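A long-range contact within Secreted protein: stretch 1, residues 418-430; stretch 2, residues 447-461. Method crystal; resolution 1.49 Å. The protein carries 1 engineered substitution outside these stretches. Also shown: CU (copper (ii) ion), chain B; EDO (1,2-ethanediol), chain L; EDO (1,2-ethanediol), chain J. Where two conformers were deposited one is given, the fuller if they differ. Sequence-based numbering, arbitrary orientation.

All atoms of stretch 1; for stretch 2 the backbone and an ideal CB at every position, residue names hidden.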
# COMPACT_ATOMS: atom_id res chain seq x y z
N VAL A 418 2.68 17.91 4.15
CA VAL A 418 2.20 16.55 4.09
C VAL A 418 1.20 16.35 5.22
O VAL A 418 1.52 16.53 6.38
CB VAL A 418 3.33 15.52 4.21
CG1 VAL A 418 2.77 14.09 4.09
CG2 VAL A 418 4.36 15.76 3.12
N LEU A 419 -0.01 15.97 4.90
CA LEU A 419 -1.03 15.66 5.88
C LEU A 419 -0.86 14.25 6.40
O LEU A 419 -0.95 13.31 5.59
CB LEU A 419 -2.43 15.85 5.30
CG LEU A 419 -3.62 15.54 6.18
CD1 LEU A 419 -3.68 16.45 7.39
CD2 LEU A 419 -4.91 15.59 5.37
N VAL A 420 -0.63 14.09 7.69
CA VAL A 420 -0.42 12.80 8.34
C VAL A 420 -1.54 12.65 9.34
O VAL A 420 -1.66 13.47 10.28
CB VAL A 420 0.96 12.74 9.01
CG1 VAL A 420 1.13 11.43 9.74
CG2 VAL A 420 2.05 12.97 7.99
N SER A 421 -2.40 11.67 9.15
CA SER A 421 -3.65 11.57 9.90
C SER A 421 -4.03 10.15 10.23
O SER A 421 -3.76 9.23 9.47
CB SER A 421 -4.77 12.27 9.08
OG SER A 421 -5.98 12.37 9.80
N GLY A 422 -4.75 10.00 11.32
CA GLY A 422 -5.35 8.75 11.65
C GLY A 422 -4.35 7.69 12.04
O GLY A 422 -3.26 7.99 12.54
N GLY A 423 -4.74 6.45 11.81
CA GLY A 423 -3.99 5.33 12.29
C GLY A 423 -4.49 4.83 13.63
O GLY A 423 -5.49 5.34 14.13
N SER A 424 -3.84 3.82 14.18
CA SER A 424 -4.25 3.29 15.48
C SER A 424 -3.04 2.88 16.26
O SER A 424 -1.98 2.58 15.72
CB SER A 424 -5.20 2.12 15.34
OG SER A 424 -4.61 1.05 14.63
N GLN A 425 -3.19 2.86 17.58
CA GLN A 425 -2.05 2.55 18.41
C GLN A 425 -1.70 1.06 18.42
O GLN A 425 -0.57 0.70 18.75
CB GLN A 425 -2.31 3.04 19.83
CG GLN A 425 -1.09 3.08 20.73
CD GLN A 425 -1.27 3.96 22.00
OE1 GLN A 425 -2.25 4.65 22.17
NE2 GLN A 425 -0.27 3.95 22.84
N ASP A 426 -2.68 0.21 18.08
CA ASP A 426 -2.49 -1.22 18.06
C ASP A 426 -3.05 -1.84 16.80
O ASP A 426 -3.76 -1.20 16.02
CB ASP A 426 -3.13 -1.80 19.33
CG ASP A 426 -2.53 -3.11 19.78
OD1 ASP A 426 -1.67 -3.75 19.10
OD2 ASP A 426 -3.03 -3.62 20.83
N TYR A 427 -2.75 -3.12 16.63
CA TYR A 427 -3.17 -3.93 15.49
C TYR A 427 -4.65 -3.84 15.21
O TYR A 427 -5.45 -4.10 16.09
CB TYR A 427 -2.73 -5.38 15.75
CG TYR A 427 -3.13 -6.34 14.67
CD1 TYR A 427 -2.37 -6.49 13.50
CD2 TYR A 427 -4.26 -7.14 14.82
CE1 TYR A 427 -2.73 -7.39 12.52
CE2 TYR A 427 -4.65 -8.04 13.85
CZ TYR A 427 -3.90 -8.14 12.67
OH TYR A 427 -4.26 -9.03 11.72
N ARG A 428 -5.02 -3.44 14.00
CA ARG A 428 -6.40 -3.36 13.58
C ARG A 428 -7.30 -2.62 14.57
O ARG A 428 -8.48 -3.00 14.78
CB ARG A 428 -6.95 -4.72 13.22
CG ARG A 428 -6.27 -5.34 12.00
CD ARG A 428 -6.99 -6.56 11.52
NE ARG A 428 -8.34 -6.24 11.08
CZ ARG A 428 -9.18 -7.13 10.58
NH1 ARG A 428 -8.86 -8.42 10.48
NH2 ARG A 428 -10.37 -6.73 10.21
N GLY A 429 -6.76 -1.56 15.16
CA GLY A 429 -7.56 -0.77 16.08
C GLY A 429 -7.97 -1.47 17.36
O GLY A 429 -8.88 -0.97 18.01
N ARG A 430 -7.37 -2.59 17.70
CA ARG A 430 -7.89 -3.33 18.86
C ARG A 430 -7.67 -2.50 20.13
O ARG A 430 -6.76 -1.66 20.22
CB ARG A 430 -7.27 -4.71 18.96
CG ARG A 430 -5.85 -4.69 19.43
CD ARG A 430 -5.21 -6.06 19.41
NE ARG A 430 -3.78 -5.92 19.57
CZ ARG A 430 -2.86 -6.77 19.13
NH1 ARG A 430 -3.21 -7.87 18.53
NH2 ARG A 430 -1.59 -6.49 19.29
N UNK A 447 9.02 20.08 11.11
CA UNK A 447 8.15 19.93 12.26
C UNK A 447 6.75 19.57 11.86
O UNK A 447 6.32 19.85 10.75
CB UNK A 447 8.14 21.21 13.09
N UNK A 448 6.03 19.02 12.81
CA UNK A 448 4.58 18.78 12.72
C UNK A 448 3.82 19.94 13.35
O UNK A 448 4.23 20.50 14.36
CB UNK A 448 4.20 17.47 13.40
N UNK A 449 2.69 20.26 12.72
CA UNK A 449 1.70 21.20 13.24
C UNK A 449 0.43 20.40 13.40
O UNK A 449 -0.06 19.82 12.44
CB UNK A 449 1.50 22.41 12.33
N UNK A 450 -0.12 20.31 14.60
CA UNK A 450 -1.40 19.70 14.80
C UNK A 450 -2.52 20.52 14.16
O UNK A 450 -2.55 21.75 14.25
CB UNK A 450 -1.66 19.51 16.30
N UNK A 451 -3.41 19.84 13.48
CA UNK A 451 -4.58 20.45 12.85
C UNK A 451 -5.87 19.81 13.39
O UNK A 451 -5.80 19.11 14.38
CB UNK A 451 -4.51 20.30 11.33
N UNK A 452 -7.00 20.04 12.75
CA UNK A 452 -8.29 19.55 13.28
C UNK A 452 -8.28 18.03 13.35
O UNK A 452 -7.73 17.36 12.45
CB UNK A 452 -9.46 20.03 12.41
N UNK A 453 -8.89 17.49 14.40
CA UNK A 453 -9.02 16.03 14.56
C UNK A 453 -9.96 15.46 13.51
O UNK A 453 -11.06 15.97 13.29
CB UNK A 453 -9.53 15.68 15.96
N UNK A 454 -9.57 14.35 12.86
CA UNK A 454 -10.56 13.65 12.06
C UNK A 454 -11.76 13.20 12.86
O UNK A 454 -11.67 13.02 14.08
CB UNK A 454 -9.92 12.44 11.38
N UNK A 455 -12.87 13.00 12.16
CA UNK A 455 -14.10 12.59 12.81
C UNK A 455 -14.25 11.10 12.92
O UNK A 455 -14.94 10.60 13.80
CB UNK A 455 -15.30 13.16 12.06
N UNK A 456 -13.66 10.38 11.97
CA UNK A 456 -13.81 8.95 11.88
C UNK A 456 -12.43 8.31 12.06
O UNK A 456 -11.47 8.72 11.41
CB UNK A 456 -14.45 8.55 10.55
N UNK A 457 -12.37 7.25 12.86
CA UNK A 457 -11.16 6.48 13.07
C UNK A 457 -10.82 5.64 11.86
O UNK A 457 -11.69 5.06 11.23
CB UNK A 457 -11.30 5.59 14.30
N UNK A 458 -9.53 5.61 11.52
CA UNK A 458 -9.04 4.88 10.33
C UNK A 458 -7.80 4.06 10.68
O UNK A 458 -6.77 4.64 11.01
CB UNK A 458 -8.72 5.85 9.19
N UNK A 459 -7.91 2.73 10.65
CA UNK A 459 -6.79 1.84 10.94
C UNK A 459 -6.50 1.02 9.69
O UNK A 459 -6.26 1.63 8.64
CB UNK A 459 -7.09 0.93 12.14
N UNK A 460 -6.49 -0.30 9.80
CA UNK A 460 -6.28 -1.21 8.65
C UNK A 460 -7.26 -0.94 7.55
O UNK A 460 -8.41 -0.58 7.80
CB UNK A 460 -6.40 -2.67 9.08
N UNK A 461 -6.81 -1.07 6.30
CA UNK A 461 -7.70 -0.93 5.14
C UNK A 461 -8.29 0.46 5.03
O UNK A 461 -9.49 0.58 4.73
CB UNK A 461 -8.83 -1.96 5.21
CU CU B . -5.77 -6.27 3.35
C1 EDO L . -12.33 -9.38 10.12
O1 EDO L . -11.35 -9.84 9.19
C2 EDO L . -13.20 -8.23 9.64
O2 EDO L . -13.85 -7.63 10.80
C1 EDO J . -5.34 -10.60 17.10
O1 EDO J . -3.96 -10.62 17.52
C2 EDO J . -6.15 -10.66 18.40
O2 EDO J . -6.03 -9.42 19.03

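Position 447 is out of reach of stretch 1, so almost any side chain would suit its strand backbone. It is Glu 447.

At 448 the CA-to-CB bond points sideways, and no atom of stretch 1 lies within 5.5 Å of the ideal CB. Val 420 offers a methyl surface across the gap. A long apolar or aromatic side chain could reach it; a short one could not. The residue is Phe 448. Its ring turns its edge to Val 420, with CE1 4.0 Å from Val 420 CG2.

Positions 449 and 450 are also out of reach, and stretch 1 gives no guidance. They are Glu 449 and Arg 450.

Position 451 points toward stretch 1, but the ideal CB has no neighbour there within 5.5 Å. The end of Leu 419 offers an apolar surface, so a branched or longer aliphatic residue would suit. Val 451 takes the place, with CG2 4.3 Å from Leu 419 CD1.

Position 452 is out of reach and 453 points away; stretch 1 does not restrict the choice at either. They are Ala 452 and Asp 453. Asp 453 OD1 forms a salt bridge with Arg 450 NH2 at 3.1 Å, within its own stretch.

At 454 the CB points toward Ser 421 and would lie 4.2 Å from its OG. Phi is -59° and psi 156°, which suits proline but also many other residues. A compact side chain or a small polar one would fit. It is Pro 454, whose CG packs 3.6 Å from Ser 421 OG.

Positions 455 and 456 are out of reach, and 457 places no ideal CB near stretch 1. They are Leu 455, Val 456 and Gly 457.

At 458 the backbone makes the main link: its O accepts a hydrogen bond from Gly 423 N at 2.8 Å. Any residue but proline, whose ring fits poorly at phi -134°, could supply it. The CB points sideways, leaving room for a long side chain. In Arg 458, NH1 donates to a water at 2.9 Å; that water also bonds Ser 421 OG at 2.7 Å, bridging the stretches.

Position 459 points toward stretch 1, its ideal CB 3.5 Å from Ser 424 OG and 3.9 Å from Gly 429 N. The space is tight and polar, favouring a small or medium polar residue. Asn 459 fits, with OD1 3.2 Å from Arg 428 C. Asn 459 OD1 also accepts a hydrogen bond from the backbone N of 460, at 2.7 Å.

At 460 CA-to-CB points toward stretch 1, and the ideal CB lies 4.0 Å from Arg 428 CG. A flat aromatic or an acid could suit the arginine. Tyr 460 lies over one face of the guanidinium, with CD2 3.4 Å from Arg 428 NE.

Position 461 points sideways, and its positive phi of 63° would suit glycine or asparagine. A copper ion nearby favours a ligand. His 461 binds it through NE2 at 2.0 Å.

Stretch 2, residues 447-461: EFERVADPLVGRNYH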
# COMPACT_ATOMS: atom_id res chain seq x y z
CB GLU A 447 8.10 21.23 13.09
CG GLU A 447 9.46 21.69 13.62
CD GLU A 447 9.96 20.94 14.82
OE1 GLU A 447 9.55 19.79 15.10
OE2 GLU A 447 10.84 21.52 15.54
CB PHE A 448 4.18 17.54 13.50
CG PHE A 448 4.41 16.23 12.78
CD1 PHE A 448 3.84 16.01 11.55
CD2 PHE A 448 5.05 15.18 13.43
CE1 PHE A 448 3.99 14.77 10.93
CE2 PHE A 448 5.21 13.96 12.81
CZ PHE A 448 4.66 13.75 11.56
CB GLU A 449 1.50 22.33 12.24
CG GLU A 449 0.33 23.25 12.55
CD GLU A 449 0.02 24.21 11.41
OE1 GLU A 449 0.64 24.13 10.33
OE2 GLU A 449 -0.91 25.06 11.58
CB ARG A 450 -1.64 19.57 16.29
CG ARG A 450 -2.81 18.74 16.62
CD ARG A 450 -2.50 17.28 16.80
NE ARG A 450 -3.73 16.77 17.35
CZ ARG A 450 -3.99 16.44 18.60
NH1 ARG A 450 -3.04 16.43 19.52
NH2 ARG A 450 -5.21 16.07 18.90
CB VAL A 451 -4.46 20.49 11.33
CG1 VAL A 451 -3.31 21.40 10.90
CG2 VAL A 451 -4.35 19.07 10.70
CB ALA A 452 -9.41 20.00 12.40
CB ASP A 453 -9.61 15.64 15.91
CG ASP A 453 -8.76 16.01 17.07
OD1 ASP A 453 -7.58 16.37 17.00
OD2 ASP A 453 -9.36 15.92 18.17
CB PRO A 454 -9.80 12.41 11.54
CG PRO A 454 -8.54 12.32 12.29
CD PRO A 454 -8.31 13.61 13.05
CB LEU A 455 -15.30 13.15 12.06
CG LEU A 455 -15.32 14.67 11.90
CD1 LEU A 455 -16.52 15.13 11.10
CD2 LEU A 455 -15.23 15.43 13.22
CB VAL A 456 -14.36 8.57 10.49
CG1 VAL A 456 -14.45 7.06 10.28
CG2 VAL A 456 -15.73 9.20 10.28
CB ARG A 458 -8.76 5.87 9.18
CG ARG A 458 -10.03 6.19 8.34
CD ARG A 458 -9.78 7.15 7.22
NE ARG A 458 -9.57 8.47 7.75
CZ ARG A 458 -10.54 9.32 8.05
NH1 ARG A 458 -10.21 10.50 8.51
NH2 ARG A 458 -11.83 8.98 7.92
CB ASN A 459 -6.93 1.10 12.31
CG ASN A 459 -8.10 0.13 12.40
OD1 ASN A 459 -8.07 -0.99 11.89
ND2 ASN A 459 -9.17 0.56 13.11
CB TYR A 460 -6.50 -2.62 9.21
CG TYR A 460 -6.23 -3.78 8.32
CD1 TYR A 460 -5.02 -3.87 7.68
CD2 TYR A 460 -7.14 -4.80 8.22
CE1 TYR A 460 -4.73 -4.98 6.92
CE2 TYR A 460 -6.85 -5.93 7.44
CZ TYR A 460 -5.65 -5.97 6.80
OH TYR A 460 -5.35 -7.07 6.02
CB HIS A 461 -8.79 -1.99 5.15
CG HIS A 461 -8.32 -3.37 4.82
ND1 HIS A 461 -9.06 -4.49 5.08
CD2 HIS A 461 -7.19 -3.79 4.19
CE1 HIS A 461 -8.41 -5.56 4.66
NE2 HIS A 461 -7.29 -5.16 4.11
O HOH W 1 -7.53 10.15 9.43
O HOH W 2 -7.73 6.92 13.35
O HOH W 3 -6.61 -8.23 3.86
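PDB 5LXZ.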